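Class B carbapenemase GOB-18 (Elizabethkingia meningoseptica, PDB 5K0W) is a zinc-dependent class B carbapenemase of the B3 metallo-beta-lactamase group, hydrolysing beta-lactam antibiotics. Local coordinates at residues P37-G42 / K187-K192; E72-I77 / Q108-E113. All blocks are in the same frame, centred on the assembly; numbering follows the deposited sequence.

Overall arrangement
From the N terminus, the chain enters strand 38-41, an edge strand of the seven-stranded sheet. Contact 1 joins this edge to the hairpin at 187-192 of the five-stranded sheet, closing a loop of 144 residues that holds the rest of the first sheet. Contact 2 is nested inside this loop and does not cross it: 30 residues separate its segments, on helices 73-83 and 107-114, with strand 91-95 and the zinc ligands Gln-98, His-100, Asp-102 and His-103 between them. His-175 lies in the larger loop but outside the smaller one, and His-241 follows both. The contact centres are about 25 Å apart, yet Pro-37 touches helix 73-83.

Contact 1 of 2, residues P37-G42 / K187-K192; sequences PFRIAG and KDEKRK
The guanidinium of Arg-39 reaches from strand 38-41 to the hairpin turn at 187-192 and meets Glu-189 tip to tip. NH2 and Glu-189 OE2 form a salt bridge at a loose 3.6 Å. OE2 sits at the edge of the guanidinium, near its plane, but the carboxylate is turned 72° against it, so this is no side-on, two-oxygen grip. NH2 also lies 3.5 Å from CB of Asp-188, which approaches obliquely. The backbones come together beside this pair, Gly-42 CA lying 3.4 Å from Lys-187 O. A water accepts weakly from Arg-39 NH2 and donates to Lys-187 O at 3.0 Å, bridging the segments.

Several bonds set these groups in place. Arg-39 has CG anti to the backbone N (chi1 -170°) and stays extended to NE, which donates almost straight onto an in-plane lone pair of Gly-42 O at 2.7 Å; this fixes the rotation of the guanidinium, which also makes a cation-pi contact with Tyr-257. Gly-42 turns with positive phi (55°), just past a classic beta bulge at Ile-40 and Ala-41 opposite strand 44-46. On the hairpin, Asp-188 folds its carboxylate back over the turn: OD1 accepts from Arg-191 N at 2.9 Å, nearly along its C-O axis, while OD2 is held by the hydroxyls of Tyr-193 and Tyr-257. Asp-188 N in turn donates to Arg-191 O at 3.0 Å. Tyr-257 OH also bonds to Gly-42 N, so one tyrosine serves both segments. The turn is thus an Asx motif in the beta hairpin linking strands 180-187 and 192-198, and it meets an edge strand of the other sheet at the surface of the metallo-beta-lactamase alpha-beta/beta-alpha fold, away from the zinc site.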
ATOM      1  N   PRO A  37      -6.650  10.229  12.361  1.00 24.39           N
ATOM      2  CA  PRO A  37      -7.418   9.217  11.613  1.00 24.19           C
ATOM      3  C   PRO A  37      -8.855   9.630  11.275  1.00 27.93           C
ATOM      4  O   PRO A  37      -9.458  10.417  12.006  1.00 29.02           O
ATOM      5  CB  PRO A  37      -7.374   7.993  12.536  1.00 25.79           C
ATOM      6  CG  PRO A  37      -7.212   8.562  13.901  1.00 30.01           C
ATOM      7  CD  PRO A  37      -6.268   9.715  13.695  1.00 25.64           C
ATOM      8  N   PHE A  38      -9.388   9.116  10.145  1.00 22.02           N
ATOM      9  CA  PHE A  38     -10.747   9.399   9.684  1.00 19.56           C
ATOM     10  C   PHE A  38     -11.396   8.212   8.966  1.00 20.55           C
ATOM     11  O   PHE A  38     -10.710   7.283   8.546  1.00 18.67           O
ATOM     12  CB  PHE A  38     -10.788  10.688   8.821  1.00 21.00           C
ATOM     13  CG  PHE A  38     -10.259  10.591   7.410  1.00 22.39           C
ATOM     14  CD1 PHE A  38      -8.891  10.651   7.155  1.00 25.60           C
ATOM     15  CD2 PHE A  38     -11.127  10.469   6.329  1.00 24.27           C
ATOM     16  CE1 PHE A  38      -8.402  10.577   5.840  1.00 26.10           C
ATOM     17  CE2 PHE A  38     -10.634  10.371   5.018  1.00 26.97           C
ATOM     18  CZ  PHE A  38      -9.274  10.409   4.785  1.00 24.81           C
ATOM     19  N   ARG A  39     -12.720   8.262   8.812  1.00 18.64           N
ATOM     20  CA  ARG A  39     -13.504   7.253   8.112  1.00 18.76           C
ATOM     21  C   ARG A  39     -13.538   7.615   6.630  1.00 24.26           C
ATOM     22  O   ARG A  39     -13.986   8.715   6.280  1.00 26.16           O
ATOM     23  CB  ARG A  39     -14.919   7.208   8.688  1.00 16.57           C
ATOM     24  CG  ARG A  39     -15.749   6.026   8.204  1.00 21.29           C
ATOM     25  CD  ARG A  39     -17.034   5.990   8.991  1.00 24.77           C
ATOM     26  NE  ARG A  39     -17.996   5.047   8.434  1.00 25.44           N
ATOM     27  CZ  ARG A  39     -19.312   5.232   8.450  1.00 27.14           C
ATOM     28  NH1 ARG A  39     -19.832   6.336   8.982  1.00  3.00           N
ATOM     29  NH2 ARG A  39     -20.117   4.324   7.920  1.00  4.43           N
ATOM     30  N   ILE A  40     -13.046   6.717   5.762  1.00 19.09           N
ATOM     31  CA  ILE A  40     -13.053   6.977   4.318  1.00 19.07           C
ATOM     32  C   ILE A  40     -14.465   6.722   3.777  1.00 24.03           C
ATOM     33  O   ILE A  40     -15.155   7.670   3.377  1.00 23.55           O
ATOM     34  CB  ILE A  40     -11.928   6.206   3.558  1.00 21.77           C
ATOM     35  CG1 ILE A  40     -10.557   6.652   4.054  1.00 22.01           C
ATOM     36  CG2 ILE A  40     -12.040   6.388   2.027  1.00 22.80           C
ATOM     37  CD1 ILE A  40      -9.482   5.610   3.935  1.00 29.57           C
ATOM     38  N   ALA A  41     -14.898   5.451   3.820  1.00 22.02           N
ATOM     39  CA  ALA A  41     -16.204   4.987   3.353  1.00 22.81           C
ATOM     40  C   ALA A  41     -16.551   3.682   4.044  1.00 27.76           C
ATOM     41  O   ALA A  41     -15.728   2.767   4.088  1.00 28.30           O
ATOM     42  CB  ALA A  41     -16.172   4.766   1.846  1.00 23.59           C
ATOM     43  N   GLY A  42     -17.769   3.596   4.552  1.00 23.56           N
ATOM     44  CA  GLY A  42     -18.261   2.409   5.236  1.00 23.39           C
ATOM     45  C   GLY A  42     -17.373   1.975   6.379  1.00 27.36           C
ATOM     46  O   GLY A  42     -17.217   2.703   7.363  1.00 26.12           O
ATOM     47  N   LYS A 187     -19.990  -0.912   2.921  1.00 20.82           N
ATOM     48  CA  LYS A 187     -21.248  -0.189   2.981  1.00 20.65           C
ATOM     49  C   LYS A 187     -21.455   0.639   4.224  1.00 24.84           C
ATOM     50  O   LYS A 187     -20.964   0.312   5.315  1.00 23.81           O
ATOM     51  CB  LYS A 187     -22.443  -1.141   2.730  1.00 23.13           C
ATOM     52  CG  LYS A 187     -22.710  -2.143   3.860  1.00 36.61           C
ATOM     53  CD  LYS A 187     -23.267  -3.489   3.376  1.00 51.10           C
ATOM     54  CE  LYS A 187     -22.294  -4.661   3.563  1.00 62.31           C
ATOM     55  NZ  LYS A 187     -21.079  -4.583   2.684  1.00 62.22           N
ATOM     56  N   ASP A 188     -22.180   1.734   4.047  1.00 22.72           N
ATOM     57  CA  ASP A 188     -22.606   2.561   5.159  1.00 23.05           C
ATOM     58  C   ASP A 188     -24.133   2.435   5.203  1.00 29.87           C
ATOM     59  O   ASP A 188     -24.699   1.557   4.546  1.00 30.47           O
ATOM     60  CB  ASP A 188     -22.071   4.014   5.072  1.00 24.27           C
ATOM     61  CG  ASP A 188     -22.437   4.838   3.846  1.00 32.12           C
ATOM     62  OD1 ASP A 188     -23.333   4.408   3.079  1.00 33.59           O
ATOM     63  OD2 ASP A 188     -21.834   5.928   3.659  1.00 31.68           O
ATOM     64  N   GLU A 189     -24.788   3.279   5.982  1.00 28.65           N
ATOM     65  CA  GLU A 189     -26.243   3.324   6.157  1.00 28.48           C
ATOM     66  C   GLU A 189     -26.962   3.707   4.854  1.00 30.82           C
ATOM     67  O   GLU A 189     -28.061   3.225   4.600  1.00 30.80           O
ATOM     68  CB  GLU A 189     -26.608   4.278   7.327  1.00 29.69           C
ATOM     69  CG  GLU A 189     -25.648   5.449   7.561  1.00 39.81           C
ATOM     70  CD  GLU A 189     -24.279   5.203   8.196  1.00 57.45           C
ATOM     71  OE1 GLU A 189     -24.165   4.320   9.078  1.00 56.83           O
ATOM     72  OE2 GLU A 189     -23.309   5.877   7.776  1.00 38.53           O
ATOM     73  N   LYS A 190     -26.297   4.531   4.024  1.00 25.91           N
ATOM     74  CA  LYS A 190     -26.739   5.066   2.745  1.00 24.62           C
ATOM     75  C   LYS A 190     -26.602   4.090   1.543  1.00 28.47           C
ATOM     76  O   LYS A 190     -27.609   3.802   0.886  1.00 30.02           O
ATOM     77  CB  LYS A 190     -26.023   6.415   2.476  1.00 25.90           C
ATOM     78  CG  LYS A 190     -26.307   7.027   1.089  1.00 25.44           C
ATOM     79  CD  LYS A 190     -25.831   8.479   0.947  1.00 21.13           C
ATOM     80  CE  LYS A 190     -26.053   9.001  -0.440  1.00 23.25           C
ATOM     81  NZ  LYS A 190     -24.767   9.321  -1.125  1.00 32.56           N
ATOM     82  N   ARG A 191     -25.378   3.615   1.237  1.00 22.75           N
ATOM     83  CA  ARG A 191     -25.097   2.782   0.044  1.00 21.75           C
ATOM     84  C   ARG A 191     -23.896   1.836   0.173  1.00 28.39           C
ATOM     85  O   ARG A 191     -23.241   1.784   1.214  1.00 29.37           O
ATOM     86  CB  ARG A 191     -24.857   3.712  -1.172  1.00 16.83           C
ATOM     87  CG  ARG A 191     -23.926   4.908  -0.856  1.00 23.94           C
ATOM     88  CD  ARG A 191     -23.372   5.617  -2.071  1.00 28.47           C
ATOM     89  NE  ARG A 191     -22.565   4.704  -2.871  1.00 31.32           N
ATOM     90  CZ  ARG A 191     -22.016   5.006  -4.034  1.00 37.71           C
ATOM     91  NH1 ARG A 191     -21.334   4.093  -4.707  1.00 21.32           N
ATOM     92  NH2 ARG A 191     -22.142   6.228  -4.538  1.00 26.05           N
ATOM     93  N   LYS A 192     -23.607   1.103  -0.916  1.00 26.43           N
ATOM     94  CA  LYS A 192     -22.455   0.207  -1.094  1.00 26.12           C
ATOM     95  C   LYS A 192     -21.422   1.011  -1.899  1.00 31.77           C
ATOM     96  O   LYS A 192     -21.798   1.946  -2.616  1.00 32.34           O
ATOM     97  CB  LYS A 192     -22.853  -1.068  -1.872  1.00 27.31           C
ATOM     98  CG  LYS A 192     -23.675  -2.066  -1.055  1.00 45.71           C
ATOM     99  CD  LYS A 192     -24.038  -3.305  -1.873  1.00 63.17           C
ATOM    100  CE  LYS A 192     -25.125  -4.150  -1.250  1.00 78.73           C
ATOM    101  NZ  LYS A 192     -24.621  -4.967  -0.109  1.00 88.08           N
TER
HETATM  102  O   HOH W   1     -19.981   1.077   8.071  1.00 43.66           O

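Contact 2 of 2, residues E72-I77 / Q108-E113; sequences ESFPII and QDFKTE
Asp-109 begins the contact on helix 107-114 by setting its CB over the centre of the Phe-74 ring, 3.4 Å from the centroid and almost exactly on the ring normal, a CH-pi contact. OD2 of its carboxylate lies near the CB-CG end of Phe-74, while OD1 forms a salt bridge with Lys-146. Phe-110, the next residue, receives Phe-74 edge-on in a T-shaped pair: the planes stand at 90° and the centroids 5.0 Å apart, with Phe-74 CD1 3.6 Å from Phe-110 CE2. CG anti to the backbone N (chi1 -174°) carries the Phe-74 ring across to the other helix, where its edge meets the face of Phe-110. CZ of Phe-110 meets Ile-77 CG2 at 3.6 Å, and the ring continues inward onto Ile-91 and Leu-94 of strand 91-95. One turn further on, Glu-113 brings its carboxylate to another part of the Phe-74 rim, Glu-113 OE2 3.3 Å from Phe-74 CE2; OE1 pairs with Lys-78. The helix segments run at 56°, their axes 10.8 Å apart. Phe-74 therefore presents its electron-rich face to an aliphatic CH and its electron-poor rim to a pi cloud and a carboxylate, a complementary setting that is probably mildly favourable electrostatically.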
ATOM      1  N   GLU A  72       9.178   4.054  12.717  1.00 25.94           N
ATOM      2  CA  GLU A  72       8.625   5.029  13.660  1.00 26.61           C
ATOM      3  C   GLU A  72       7.106   5.327  13.493  1.00 30.65           C
ATOM      4  O   GLU A  72       6.544   6.089  14.278  1.00 29.49           O
ATOM      5  CB  GLU A  72       9.505   6.301  13.743  1.00 28.04           C
ATOM      6  CG  GLU A  72       9.706   7.041  12.434  1.00 42.94           C
ATOM      7  CD  GLU A  72      10.905   6.606  11.613  1.00 71.77           C
ATOM      8  OE1 GLU A  72      11.778   7.469  11.365  1.00 70.17           O
ATOM      9  OE2 GLU A  72      10.957   5.427  11.185  1.00 61.27           O
ATOM     10  N   SER A  73       6.458   4.705  12.488  1.00 29.41           N
ATOM     11  CA  SER A  73       5.024   4.867  12.242  0.57 29.96           C
ATOM     12  C   SER A  73       4.215   3.907  13.133  1.00 35.56           C
ATOM     13  O   SER A  73       2.993   4.065  13.258  1.00 37.54           O
ATOM     14  CB  SER A  73       4.698   4.609  10.777  0.57 32.76           C
ATOM     15  OG  SER A  73       4.591   3.213  10.568  0.57 39.05           O
ATOM     16  N   PHE A  74       4.894   2.918  13.760  1.00 30.81           N
ATOM     17  CA  PHE A  74       4.289   1.932  14.660  1.00 30.34           C
ATOM     18  C   PHE A  74       3.520   2.569  15.831  1.00 34.27           C
ATOM     19  O   PHE A  74       2.335   2.251  15.954  1.00 35.42           O
ATOM     20  CB  PHE A  74       5.317   0.902  15.155  1.00 31.97           C
ATOM     21  CG  PHE A  74       4.747  -0.227  15.978  1.00 33.57           C
ATOM     22  CD1 PHE A  74       3.702  -1.008  15.491  1.00 36.57           C
ATOM     23  CD2 PHE A  74       5.300  -0.559  17.208  1.00 35.70           C
ATOM     24  CE1 PHE A  74       3.210  -2.089  16.228  1.00 37.03           C
ATOM     25  CE2 PHE A  74       4.814  -1.646  17.939  1.00 38.25           C
ATOM     26  CZ  PHE A  74       3.767  -2.398  17.447  1.00 36.00           C
ATOM     27  N   PRO A  75       4.108   3.475  16.674  1.00 28.56           N
ATOM     28  CA  PRO A  75       3.309   4.094  17.740  1.00 27.66           C
ATOM     29  C   PRO A  75       2.154   4.943  17.204  1.00 31.86           C
ATOM     30  O   PRO A  75       1.077   4.913  17.802  1.00 31.69           O
ATOM     31  CB  PRO A  75       4.325   4.954  18.491  1.00 29.38           C
ATOM     32  CG  PRO A  75       5.415   5.192  17.542  1.00 33.82           C
ATOM     33  CD  PRO A  75       5.502   3.970  16.712  1.00 29.97           C
ATOM     34  N   ILE A  76       2.367   5.654  16.056  1.00 28.03           N
ATOM     35  CA  ILE A  76       1.385   6.507  15.369  1.00 27.11           C
ATOM     36  C   ILE A  76       0.154   5.714  14.912  1.00 29.43           C
ATOM     37  O   ILE A  76      -0.963   6.118  15.223  1.00 30.02           O
ATOM     38  CB  ILE A  76       2.020   7.315  14.200  1.00 30.53           C
ATOM     39  CG1 ILE A  76       3.081   8.317  14.715  1.00 31.22           C
ATOM     40  CG2 ILE A  76       0.928   8.040  13.364  1.00 32.03           C
ATOM     41  CD1 ILE A  76       3.989   8.927  13.625  1.00 41.31           C
ATOM     42  N   ILE A  77       0.354   4.605  14.164  1.00 23.74           N
ATOM     43  CA  ILE A  77      -0.746   3.772  13.655  1.00 21.61           C
ATOM     44  C   ILE A  77      -1.521   3.176  14.805  1.00 25.18           C
ATOM     45  O   ILE A  77      -2.749   3.229  14.797  1.00 26.04           O
ATOM     46  CB  ILE A  77      -0.295   2.747  12.578  1.00 23.19           C
ATOM     47  CG1 ILE A  77       0.233   3.497  11.343  1.00 21.99           C
ATOM     48  CG2 ILE A  77      -1.442   1.788  12.172  1.00 23.63           C
ATOM     49  CD1 ILE A  77       1.224   2.805  10.573  1.00 24.14           C
ATOM     50  N   GLN A 108       6.716  -6.155  11.061  1.00 22.06           N
ATOM     51  CA  GLN A 108       7.177  -7.141  12.034  1.00 21.55           C
ATOM     52  C   GLN A 108       6.661  -6.783  13.417  1.00 27.63           C
ATOM     53  O   GLN A 108       6.193  -7.669  14.135  1.00 28.41           O
ATOM     54  CB  GLN A 108       8.709  -7.284  12.028  1.00 21.83           C
ATOM     55  CG  GLN A 108       9.223  -8.459  12.878  1.00 26.92           C
ATOM     56  CD  GLN A 108       8.664  -9.806  12.476  1.00 44.97           C
ATOM     57  OE1 GLN A 108       8.061  -9.965  11.428  1.00 42.90           O
ATOM     58  NE2 GLN A 108       8.827 -10.802  13.321  1.00 41.86           N
ATOM     59  N   ASP A 109       6.713  -5.479  13.764  1.00 24.33           N
ATOM     60  CA  ASP A 109       6.240  -4.920  15.030  1.00 23.58           C
ATOM     61  C   ASP A 109       4.769  -5.298  15.221  1.00 26.11           C
ATOM     62  O   ASP A 109       4.402  -5.770  16.296  1.00 25.20           O
ATOM     63  CB  ASP A 109       6.438  -3.389  15.041  1.00 26.20           C
ATOM     64  CG  ASP A 109       7.889  -2.901  14.956  1.00 41.45           C
ATOM     65  OD1 ASP A 109       8.807  -3.692  15.282  1.00 44.38           O
ATOM     66  OD2 ASP A 109       8.101  -1.706  14.624  1.00 42.20           O
ATOM     67  N   PHE A 110       3.952  -5.178  14.146  1.00 22.51           N
ATOM     68  CA  PHE A 110       2.542  -5.558  14.152  1.00 22.74           C
ATOM     69  C   PHE A 110       2.355  -7.071  14.264  1.00 30.92           C
ATOM     70  O   PHE A 110       1.573  -7.518  15.111  1.00 31.25           O
ATOM     71  CB  PHE A 110       1.795  -5.010  12.930  1.00 23.55           C
ATOM     72  CG  PHE A 110       1.204  -3.650  13.180  1.00 24.49           C
ATOM     73  CD1 PHE A 110       0.105  -3.491  14.019  1.00 27.69           C
ATOM     74  CD2 PHE A 110       1.760  -2.517  12.600  1.00 26.59           C
ATOM     75  CE1 PHE A 110      -0.419  -2.217  14.291  1.00 28.19           C
ATOM     76  CE2 PHE A 110       1.227  -1.243  12.860  1.00 29.96           C
ATOM     77  CZ  PHE A 110       0.142  -1.102  13.707  1.00 27.42           C
ATOM     78  N   LYS A 111       3.085  -7.856  13.435  1.00 28.57           N
ATOM     79  CA  LYS A 111       2.993  -9.322  13.446  1.00 28.76           C
ATOM     80  C   LYS A 111       3.271  -9.945  14.816  1.00 32.77           C
ATOM     81  O   LYS A 111       2.525 -10.838  15.217  1.00 32.60           O
ATOM     82  CB  LYS A 111       3.858  -9.960  12.355  1.00 30.67           C
ATOM     83  CG  LYS A 111       3.243 -11.239  11.805  1.00 38.34           C
ATOM     84  CD  LYS A 111       4.245 -12.034  11.005  1.00 43.43           C
ATOM     85  CE  LYS A 111       3.898 -13.497  10.959  1.00 46.12           C
ATOM     86  NZ  LYS A 111       5.012 -14.308  10.397  1.00 47.24           N
ATOM     87  N   THR A 112       4.305  -9.451  15.538  1.00 29.31           N
ATOM     88  CA  THR A 112       4.670  -9.963  16.865  1.00 29.96           C
ATOM     89  C   THR A 112       3.686  -9.534  17.961  1.00 35.93           C
ATOM     90  O   THR A 112       3.261 -10.368  18.760  1.00 36.70           O
ATOM     91  CB  THR A 112       6.166  -9.707  17.247  1.00 39.06           C
ATOM     92  OG1 THR A 112       6.418  -8.327  17.483  1.00 35.61           O
ATOM     93  CG2 THR A 112       7.149 -10.238  16.222  1.00 40.85           C
ATOM     94  N   GLU A 113       3.316  -8.250  17.992  1.00 32.60           N
ATOM     95  CA  GLU A 113       2.425  -7.699  19.013  1.00 32.94           C
ATOM     96  C   GLU A 113       0.961  -8.106  18.917  1.00 39.22           C
ATOM     97  O   GLU A 113       0.250  -8.010  19.923  1.00 39.64           O
ATOM     98  CB  GLU A 113       2.556  -6.169  19.091  1.00 34.25           C
ATOM     99  CG  GLU A 113       3.533  -5.720  20.159  1.00 47.17           C
ATOM    100  CD  GLU A 113       3.657  -4.223  20.361  1.00 70.01           C
ATOM    101  OE1 GLU A 113       2.611  -3.539  20.468  1.00 53.44           O
ATOM    102  OE2 GLU A 113       4.809  -3.739  20.455  1.00 69.63           O
TER